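Local coordinates for fucolectin-related protein (Streptococcus pneumoniae, PDB 2WMF) that probably hydrolyses host blood-group carbohydrate antigens, acting as the catalytic module of a family 98 glycoside hydrolase, at residues E68-K71 / P72-I76; V571-N574 / G575-M579; L78-A81 / K82-P86; C294-T298 / F299-D303. All coordinates share one frame; numbering follows the deposited sequence.

Contact 1: residues E68-K71 / P72-I76; sequences EDVK and PYAAI
The ring of Y73 meets the backbone carbonyl of D69 at its edge, with D69 O near the ring plane and 3.8 Å from CD2. Over one face, displaced to the rim, sits CB of the preceding P72, 3.9 Å above the plane. With CG beside the backbone N (chi1 -54°), the ring lies back along the turn, where it also packs on F317 and I321 of helix 307-322.

Two successive i to i+3 bonds wind the chain here: Y73 N to V70 O at 2.8 Å, and A74 N to K71 O at a longer 3.3 Å. Proline suits position 72 because no N-H is needed there; its CD instead sits 3.3 Å from E68 O, where a continuing helix would have an amide. The small CB of A74 fits 3.6 Å from V70 O, as the chain straightens into the barrel strand 74-79.

The long chain of K71, bent only near its end (chi4 75°), brings NZ to E68 OE2 in a salt bridge of 2.8 Å, from above the carboxylate plane. I66 O and W63 O also accept from NZ, and the W63 ring adds a cation-pi contact, an environment likely to favour the charged ammonium.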
loop_
_atom_site.group_PDB
_atom_site.type_symbol
_atom_site.label_atom_id
_atom_site.label_comp_id
_atom_site.label_asym_id
_atom_site.label_seq_id
_atom_site.Cartn_x
_atom_site.Cartn_y
_atom_site.Cartn_z
ATOM N N GLU A 68 -1.860 18.901 -8.485
ATOM C CA GLU A 68 -1.466 18.981 -9.887
ATOM C C GLU A 68 -0.226 18.159 -10.229
ATOM O O GLU A 68 -0.162 17.580 -11.305
ATOM C CB GLU A 68 -1.255 20.427 -10.283
ATOM C CG GLU A 68 -2.547 21.188 -10.502
ATOM C CD GLU A 68 -3.590 20.507 -11.405
ATOM O OE1 GLU A 68 -3.294 20.194 -12.605
ATOM O OE2 GLU A 68 -4.724 20.345 -10.902
ATOM N N ASP A 69 0.746 18.099 -9.317
ATOM C CA ASP A 69 1.962 17.290 -9.548
ATOM C C ASP A 69 1.706 15.789 -9.496
ATOM O O ASP A 69 2.508 15.006 -10.009
ATOM C CB ASP A 69 3.067 17.655 -8.567
ATOM C CG ASP A 69 2.679 17.431 -7.127
ATOM O OD1 ASP A 69 1.612 17.940 -6.709
ATOM O OD2 ASP A 69 3.444 16.758 -6.402
ATOM N N VAL A 70 0.581 15.403 -8.877
ATOM C CA VAL A 70 0.195 14.013 -8.705
ATOM C C VAL A 70 -0.703 13.525 -9.852
ATOM O O VAL A 70 -0.671 12.347 -10.194
ATOM C CB VAL A 70 -0.435 13.796 -7.323
ATOM C CG1 VAL A 70 -1.036 12.390 -7.151
ATOM C CG2 VAL A 70 0.603 14.080 -6.236
ATOM N N LYS A 71 -1.508 14.427 -10.420
ATOM C CA LYS A 71 -2.418 14.077 -11.501
ATOM C C LYS A 71 -1.845 13.222 -12.656
ATOM O O LYS A 71 -2.523 12.337 -13.145
ATOM C CB LYS A 71 -3.131 15.333 -12.038
ATOM C CG LYS A 71 -4.295 15.877 -11.189
ATOM C CD LYS A 71 -5.023 17.002 -11.935
ATOM C CE LYS A 71 -6.367 17.375 -11.327
ATOM N NZ LYS A 71 -6.251 18.164 -10.071
ATOM N N PRO A 72 -0.611 13.499 -13.122
ATOM C CA PRO A 72 -0.080 12.640 -14.180
ATOM C C PRO A 72 0.098 11.166 -13.816
ATOM O O PRO A 72 0.332 10.350 -14.704
ATOM C CB PRO A 72 1.299 13.276 -14.514
ATOM C CG PRO A 72 1.227 14.698 -13.969
ATOM C CD PRO A 72 0.293 14.618 -12.787
ATOM N N TYR A 73 0.004 10.870 -12.503
ATOM C CA TYR A 73 0.248 9.561 -11.918
ATOM C C TYR A 73 -0.973 9.050 -11.151
ATOM O O TYR A 73 -0.831 8.242 -10.253
ATOM C CB TYR A 73 1.458 9.664 -10.977
ATOM C CG TYR A 73 2.673 10.245 -11.651
ATOM C CD1 TYR A 73 3.416 9.494 -12.541
ATOM C CD2 TYR A 73 3.033 11.555 -11.414
ATOM C CE1 TYR A 73 4.518 10.035 -13.178
ATOM C CE2 TYR A 73 4.125 12.125 -12.073
ATOM C CZ TYR A 73 4.867 11.350 -12.928
ATOM O OH TYR A 73 5.991 11.909 -13.595
ATOM N N ALA A 74 -2.136 9.531 -11.537
ATOM C CA ALA A 74 -3.389 9.264 -10.790
ATOM C C ALA A 74 -4.572 8.889 -11.677
ATOM O O ALA A 74 -4.622 9.250 -12.849
ATOM C CB ALA A 74 -3.760 10.467 -9.894
ATOM N N ALA A 75 -5.559 8.241 -11.075
ATOM C CA ALA A 75 -6.813 7.941 -11.697
ATOM C C ALA A 75 -7.864 7.735 -10.619
ATOM O O ALA A 75 -7.536 7.505 -9.448
ATOM C CB ALA A 75 -6.722 6.706 -12.576
ATOM N N ILE A 76 -9.102 7.788 -11.048
ATOM C CA ILE A 76 -10.258 7.603 -10.197
ATOM C C ILE A 76 -10.896 6.229 -10.430
ATOM O O ILE A 76 -11.195 5.824 -11.572
ATOM C CB ILE A 76 -11.320 8.707 -10.425
ATOM C CG1 ILE A 76 -10.702 10.099 -10.202
ATOM C CG2 ILE A 76 -12.535 8.475 -9.522
ATOM C CD1 ILE A 76 -10.084 10.323 -8.807
#

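Contact 2: residues V571-N574 / G575-M579; sequences VNHN and GMVEM
V571 and V577 pack methyl against methyl, CG1 of V571 lying 3.8 Å from CG2 of V577 as the two side chains slide past each other in opposite directions. The chi1 of -177° in V571 sets its CG1 toward V577 and its CG2 toward M579. There the unbranched thioether of M579, bent at chi3, brings its terminal CE to V571 CG2, tip to tip at 3.8 Å.

The chain turns at G575. Its positive phi of 141° lies in a region that glycine enters easily and residues with a CB hardly at all. N483 steadies the turn, its OD1 accepting from G575 N and its ND2 donating to H573 O, while N574 OD1 takes the N-H of R485.

The strands joined here, 566-573 and 576-580, share no hydrogen bond across the contact and belong to different antiparallel sheets. The axes of 571-573 and 576-579 come within 8.5 Å, at 150° between their N-to-C directions, so the connection is a beta-arch of a beta-sandwich and not a hairpin, and beta-branched valines suit the layer between the sheets.

H573 sits just inside the bend. Its CB touches V577 CG2 at 3.8 Å, the two side chains crossing at a slant. The ring edge faces the G575 carbonyl, with CD2 only 2.9 Å from G575 O; that is short for a carbon, and the nature of this approach is doubtful. On the other side of the ring, ND1 makes a weak bond of 3.5 Å to V571 O.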
loop_
_atom_site.group_PDB
_atom_site.type_symbol
_atom_site.label_atom_id
_atom_site.label_comp_id
_atom_site.label_asym_id
_atom_site.label_seq_id
_atom_site.Cartn_x
_atom_site.Cartn_y
_atom_site.Cartn_z
ATOM N N VAL A 571 13.767 16.486 17.085
ATOM C CA VAL A 571 12.667 17.070 16.315
ATOM C C VAL A 571 11.363 16.733 17.038
ATOM O O VAL A 571 11.047 15.573 17.216
ATOM C CB VAL A 571 12.607 16.529 14.861
ATOM C CG1 VAL A 571 11.496 17.206 14.086
ATOM C CG2 VAL A 571 13.982 16.730 14.163
ATOM N N ASN A 572 10.596 17.736 17.436
ATOM C CA ASN A 572 9.252 17.525 18.032
ATOM C C ASN A 572 8.227 17.867 16.963
ATOM O O ASN A 572 8.210 18.992 16.452
ATOM C CB ASN A 572 9.054 18.456 19.221
ATOM C CG ASN A 572 10.292 18.590 20.028
ATOM O OD1 ASN A 572 10.966 19.661 20.007
ATOM N ND2 ASN A 572 10.688 17.505 20.666
ATOM N N HIS A 573 7.418 16.895 16.563
ATOM C CA HIS A 573 6.616 17.084 15.357
ATOM C C HIS A 573 5.322 16.278 15.401
ATOM O O HIS A 573 5.238 15.317 16.128
ATOM C CB HIS A 573 7.450 16.846 14.085
ATOM C CG HIS A 573 7.945 15.443 13.847
ATOM N ND1 HIS A 573 8.816 14.761 14.681
ATOM C CD2 HIS A 573 7.766 14.644 12.765
ATOM C CE1 HIS A 573 9.143 13.605 14.103
ATOM N NE2 HIS A 573 8.487 13.493 12.965
ATOM N N ASN A 574 4.352 16.713 14.598
ATOM C CA ASN A 574 3.213 15.870 14.234
ATOM C C ASN A 574 2.971 16.124 12.769
ATOM O O ASN A 574 2.285 17.057 12.389
ATOM C CB ASN A 574 1.981 16.150 15.085
ATOM C CG ASN A 574 0.901 15.079 14.908
ATOM O OD1 ASN A 574 0.972 14.302 13.980
ATOM N ND2 ASN A 574 -0.073 15.012 15.831
ATOM N N GLY A 575 3.657 15.341 11.941
ATOM C CA GLY A 575 3.680 15.602 10.507
ATOM C C GLY A 575 5.056 15.357 9.916
ATOM O O GLY A 575 5.911 14.652 10.500
ATOM N N MET A 576 5.240 15.943 8.729
ATOM C CA MET A 576 6.447 15.800 7.920
ATOM C C MET A 576 7.536 16.811 8.355
ATOM O O MET A 576 7.237 17.994 8.597
ATOM C CB MET A 576 6.094 16.042 6.444
ATOM C CG MET A 576 7.241 15.668 5.495
ATOM S SD MET A 576 6.790 15.974 3.761
ATOM C CE MET A 576 7.393 14.680 2.654
ATOM N N VAL A 577 8.791 16.336 8.372
ATOM C CA VAL A 577 9.976 17.195 8.521
ATOM C C VAL A 577 11.002 16.656 7.522
ATOM O O VAL A 577 11.192 15.440 7.409
ATOM C CB VAL A 577 10.540 17.211 9.995
ATOM C CG1 VAL A 577 11.815 18.063 10.128
ATOM C CG2 VAL A 577 9.471 17.691 10.938
ATOM N N GLU A 578 11.644 17.557 6.774
ATOM C CA GLU A 578 12.677 17.185 5.796
ATOM C C GLU A 578 13.945 17.988 6.083
ATOM O O GLU A 578 13.860 19.150 6.442
ATOM C CB GLU A 578 12.226 17.545 4.375
ATOM C CG GLU A 578 11.017 16.819 3.881
ATOM C CD GLU A 578 10.714 17.048 2.415
ATOM O OE1 GLU A 578 9.971 18.037 2.114
ATOM O OE2 GLU A 578 11.208 16.226 1.580
ATOM N N MET A 579 15.105 17.360 5.909
ATOM C CA MET A 579 16.406 18.020 6.153
ATOM C C MET A 579 17.407 17.624 5.109
ATOM O O MET A 579 17.354 16.518 4.625
ATOM C CB MET A 579 17.039 17.494 7.432
ATOM C CG MET A 579 16.307 17.722 8.633
ATOM S SD MET A 579 17.147 16.790 9.937
ATOM C CE MET A 579 15.588 16.391 10.709
#

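Contact 3: residues L78-A81 / K82-P86; sequences LHPA and KVCKP
C84 folds back on P80 and A81, and its side chain can be followed outward atom by atom. CB lies 3.4 Å from A81 O, the same carbonyl that the backbone N of C84 bonds. With the sulfur beside the backbone N and anti to the carbonyl carbon (chi1 -55°), SG lies beside A81 O, 3.4 Å away. It ends against the pyrrolidine ring of P80, SG being 3.6 Å from CG and 3.8 Å from CB of that proline. A small, polarisable sulfur suits a spot shared between a carbonyl and an apolar ring.

The backbone makes two overlapping turns. V83 N bonds P80 O at 3.0 Å, closing a type II' turn with A81 and K82 at its corners; C84 N bonds A81 O at 3.0 Å, continuing as 3-10 winding. A81 takes the first corner with phi 50° and psi -114°, a conformation easier for glycine and a sign of strain in the turn. H79 helps to hold this residue, its ND1 accepting from A81 N at 3.1 Å. The CB of V83 lies beside the CB of P80, 4.4 Å away.

This turn lies at the C-terminal end of barrel strand 74-79, leading into the loop before helix 95-111. P80 rests on L97 and Y101 of that helix and on V118 of the adjacent strand 115-121, while V83 packs on W100 of the same helix.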
loop_
_atom_site.group_PDB
_atom_site.type_symbol
_atom_site.label_atom_id
_atom_site.label_comp_id
_atom_site.label_asym_id
_atom_site.label_seq_id
_atom_site.Cartn_x
_atom_site.Cartn_y
_atom_site.Cartn_z
ATOM N N LEU A 78 -14.089 3.810 -10.045
ATOM C CA LEU A 78 -15.529 3.914 -10.005
ATOM C C LEU A 78 -16.097 2.575 -9.611
ATOM O O LEU A 78 -16.061 1.650 -10.371
ATOM C CB LEU A 78 -16.091 4.352 -11.363
ATOM C CG LEU A 78 -15.747 5.798 -11.784
ATOM C CD1 LEU A 78 -16.093 5.970 -13.299
ATOM C CD2 LEU A 78 -16.496 6.852 -10.959
ATOM N N HIS A 79 -16.619 2.499 -8.384
ATOM C CA HIS A 79 -17.170 1.286 -7.808
ATOM C C HIS A 79 -18.702 1.441 -7.734
ATOM O O HIS A 79 -19.194 2.359 -7.093
ATOM C CB HIS A 79 -16.613 1.046 -6.380
ATOM C CG HIS A 79 -16.845 -0.350 -5.869
ATOM N ND1 HIS A 79 -18.020 -1.052 -6.079
ATOM C CD2 HIS A 79 -16.037 -1.175 -5.162
ATOM C CE1 HIS A 79 -17.899 -2.258 -5.532
ATOM N NE2 HIS A 79 -16.700 -2.361 -4.985
ATOM N N PRO A 80 -19.444 0.553 -8.406
ATOM C CA PRO A 80 -20.886 0.767 -8.476
ATOM C C PRO A 80 -21.579 0.649 -7.119
ATOM O O PRO A 80 -22.635 1.254 -6.930
ATOM C CB PRO A 80 -21.363 -0.313 -9.467
ATOM C CG PRO A 80 -20.303 -1.402 -9.391
ATOM C CD PRO A 80 -19.014 -0.658 -9.142
ATOM N N ALA A 81 -20.983 -0.106 -6.193
ATOM C CA ALA A 81 -21.406 -0.070 -4.776
ATOM C C ALA A 81 -22.928 -0.231 -4.623
ATOM O O ALA A 81 -23.451 -1.262 -5.008
ATOM C CB ALA A 81 -20.894 1.211 -4.093
ATOM N N LYS A 82 -23.639 0.803 -4.154
ATOM C CA LYS A 82 -25.082 0.640 -3.802
ATOM C C LYS A 82 -25.993 0.489 -5.026
ATOM O O LYS A 82 -27.147 0.107 -4.889
ATOM C CB LYS A 82 -25.583 1.795 -2.950
ATOM C CG LYS A 82 -24.904 1.942 -1.600
ATOM C CD LYS A 82 -25.409 3.166 -0.900
ATOM C CE LYS A 82 -26.853 2.970 -0.392
ATOM N NZ LYS A 82 -27.344 4.252 0.230
ATOM N N VAL A 83 -25.467 0.773 -6.205
ATOM C CA VAL A 83 -26.192 0.551 -7.460
ATOM C C VAL A 83 -26.385 -0.944 -7.711
ATOM O O VAL A 83 -27.350 -1.339 -8.364
ATOM C CB VAL A 83 -25.444 1.235 -8.648
ATOM C CG1 VAL A 83 -26.028 0.812 -10.012
ATOM C CG2 VAL A 83 -25.491 2.744 -8.472
ATOM N N CYS A 84 -25.483 -1.778 -7.170
ATOM C CA CYS A 84 -25.563 -3.212 -7.345
ATOM C C CYS A 84 -26.746 -3.813 -6.576
ATOM O O CYS A 84 -26.966 -3.497 -5.397
ATOM C CB CYS A 84 -24.272 -3.922 -6.881
ATOM S SG CYS A 84 -22.724 -3.340 -7.637
ATOM N N LYS A 85 -27.377 -4.774 -7.226
ATOM C CA LYS A 85 -28.550 -5.491 -6.696
ATOM C C LYS A 85 -28.467 -6.967 -7.052
ATOM O O LYS A 85 -28.110 -7.296 -8.170
ATOM C CB LYS A 85 -29.839 -4.920 -7.309
ATOM C CG LYS A 85 -30.140 -3.467 -6.952
ATOM C CD LYS A 85 -30.215 -3.346 -5.447
ATOM C CE LYS A 85 -30.831 -2.091 -5.016
ATOM N NZ LYS A 85 -29.953 -0.986 -5.193
ATOM N N PRO A 86 -28.839 -7.859 -6.106
ATOM C CA PRO A 86 -29.402 -7.611 -4.759
ATOM C C PRO A 86 -28.466 -7.187 -3.640
ATOM O O PRO A 86 -28.952 -6.710 -2.601
ATOM C CB PRO A 86 -30.006 -8.972 -4.387
ATOM C CG PRO A 86 -29.131 -9.969 -5.118
ATOM C CD PRO A 86 -28.744 -9.303 -6.398
#

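Contact 4: residues C294-T298 / F299-D303; sequences CAAYT and FMTND
A295 and A296 meet F299, M300 and T301 where one turn of helix, 295-298, follows the last strand of the (beta/alpha)8 barrel and leads straight into the small antiparallel pair 300-301 and 304-305.

Hydrogen bonds set the backbone path. C294, at the N-cap, gives its carbonyl oxygen to both Y297 N and T298 N, which approach from opposite faces of the carbonyl plane. A295 O is likewise doubly used, by F299 N at 2.9 Å and by M300 N at 3.0 Å. The second bond spans five residues and is nearly in line with the carbonyl (C=O...N angle 163°), a widened last turn from which the chain leaves as extended strand. At the far end N302 and D303 have the positive phi values of a type I' turn, which asparagine and aspartate tolerate well.

Apolar contacts across the bend are few. A295 CB touches F299 CB at 4.0 Å, an ordinary van der Waals contact for the short alanine. In F299, chi1 near 180° (-177°) turns the ring off the helix to meet F309 edge-to-face; M300 CB lies over one ring face but displaced toward the rim, 3.9 Å above the plane.

T301 divides its two branches: OG1 donates to A512 O of helix 506-517, whereas CG2 packs 3.8 Å from A296 CB and 3.4 Å from A296 O, a buried carbonyl oxygen with no hydrogen-bond partner in the model.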
loop_
_atom_site.group_PDB
_atom_site.type_symbol
_atom_site.label_atom_id
_atom_site.label_comp_id
_atom_site.label_asym_id
_atom_site.label_seq_id
_atom_site.Cartn_x
_atom_site.Cartn_y
_atom_site.Cartn_z
ATOM N N CYS A 294 -10.847 2.571 3.985
ATOM C CA CYS A 294 -12.178 3.085 3.590
ATOM C C CYS A 294 -12.109 4.592 3.270
ATOM O O CYS A 294 -11.641 5.394 4.095
ATOM C CB CYS A 294 -13.140 2.902 4.748
ATOM S SG CYS A 294 -14.798 3.616 4.469
ATOM N N ALA A 295 -12.598 4.949 2.072
ATOM C CA ALA A 295 -12.454 6.272 1.456
ATOM C C ALA A 295 -13.037 7.407 2.254
ATOM O O ALA A 295 -12.598 8.542 2.117
ATOM C CB ALA A 295 -13.083 6.255 0.042
ATOM N N ALA A 296 -13.985 7.097 3.157
ATOM C CA ALA A 296 -14.469 8.128 4.061
ATOM C C ALA A 296 -13.372 8.677 4.945
ATOM O O ALA A 296 -13.440 9.857 5.363
ATOM C CB ALA A 296 -15.686 7.659 4.924
ATOM N N TYR A 297 -12.418 7.810 5.289
ATOM C CA TYR A 297 -11.226 8.202 6.011
ATOM C C TYR A 297 -10.034 8.498 5.111
ATOM O O TYR A 297 -9.347 9.481 5.299
ATOM C CB TYR A 297 -10.826 7.083 6.965
ATOM C CG TYR A 297 -9.595 7.358 7.814
ATOM C CD1 TYR A 297 -9.478 8.508 8.570
ATOM C CD2 TYR A 297 -8.553 6.415 7.900
ATOM C CE1 TYR A 297 -8.409 8.721 9.386
ATOM C CE2 TYR A 297 -7.476 6.625 8.716
ATOM C CZ TYR A 297 -7.372 7.770 9.456
ATOM O OH TYR A 297 -6.286 8.005 10.303
ATOM N N THR A 298 -9.817 7.624 4.147
ATOM C CA THR A 298 -8.575 7.632 3.346
ATOM C C THR A 298 -8.617 8.594 2.138
ATOM O O THR A 298 -7.574 8.788 1.506
ATOM C CB THR A 298 -8.177 6.205 2.865
ATOM O OG1 THR A 298 -9.246 5.599 2.137
ATOM C CG2 THR A 298 -7.837 5.275 4.040
ATOM N N PHE A 299 -9.773 9.148 1.790
ATOM C CA PHE A 299 -9.864 10.016 0.614
ATOM C C PHE A 299 -10.610 11.310 0.849
ATOM O O PHE A 299 -9.990 12.355 0.968
ATOM C CB PHE A 299 -10.423 9.233 -0.597
ATOM C CG PHE A 299 -10.476 10.026 -1.885
ATOM C CD1 PHE A 299 -9.457 10.954 -2.230
ATOM C CD2 PHE A 299 -11.529 9.825 -2.771
ATOM C CE1 PHE A 299 -9.520 11.667 -3.419
ATOM C CE2 PHE A 299 -11.603 10.533 -3.956
ATOM C CZ PHE A 299 -10.589 11.455 -4.281
ATOM N N MET A 300 -11.941 11.243 0.996
ATOM C CA MET A 300 -12.758 12.477 0.888
ATOM C C MET A 300 -14.190 12.171 1.367
ATOM O O MET A 300 -14.715 11.103 1.120
ATOM C CB MET A 300 -12.769 12.930 -0.590
ATOM C CG MET A 300 -13.174 14.289 -0.895
ATOM S SD MET A 300 -12.862 14.697 -2.663
ATOM C CE MET A 300 -13.986 13.623 -3.518
ATOM N N THR A 301 -14.807 13.152 2.027
ATOM C CA THR A 301 -16.249 13.174 2.217
ATOM C C THR A 301 -16.711 14.599 1.907
ATOM O O THR A 301 -16.009 15.605 2.189
ATOM C CB THR A 301 -16.716 12.745 3.644
ATOM O OG1 THR A 301 -16.288 13.717 4.598
ATOM C CG2 THR A 301 -16.186 11.258 3.996
ATOM N N ASN A 302 -17.886 14.678 1.316
ATOM C CA ASN A 302 -18.496 15.971 0.924
ATOM C C ASN A 302 -17.523 16.844 0.106
ATOM O O ASN A 302 -17.495 18.089 0.215
ATOM C CB ASN A 302 -19.002 16.704 2.170
ATOM C CG ASN A 302 -20.128 15.969 2.835
ATOM O OD1 ASN A 302 -20.920 15.286 2.166
ATOM N ND2 ASN A 302 -20.188 16.053 4.164
ATOM N N ASP A 303 -16.745 16.162 -0.750
ATOM C CA ASP A 303 -15.706 16.775 -1.579
ATOM C C ASP A 303 -14.604 17.523 -0.817
ATOM O O ASP A 303 -13.850 18.307 -1.384
ATOM C CB ASP A 303 -16.364 17.685 -2.646
ATOM C CG ASP A 303 -16.908 16.911 -3.847
ATOM O OD1 ASP A 303 -16.578 15.723 -4.023
ATOM O OD2 ASP A 303 -17.662 17.510 -4.655
#

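Overall arrangement
Along the chain the order is contact 1, contact 3, contact 4, contact 2. Contacts 1 and 3 sit at the start and the end of barrel strand 74-79, their centres about 25 Å apart, so they mark how that strand is entered and left. Contact 4 follows the eighth barrel strand, 289-293, which closes the barrel beside the first; its centre is about 17 Å from that of contact 1 and about 18 Å from that of contact 3. Contact 2 lies in the C-terminal family region, joining the two sheets of a beta-sandwich, its centre about 26 Å from that of contact 1 and about 41 Å from that of contact 3. Three contacts thus shape the turns of the barrel, and one those of the sandwich attached to it.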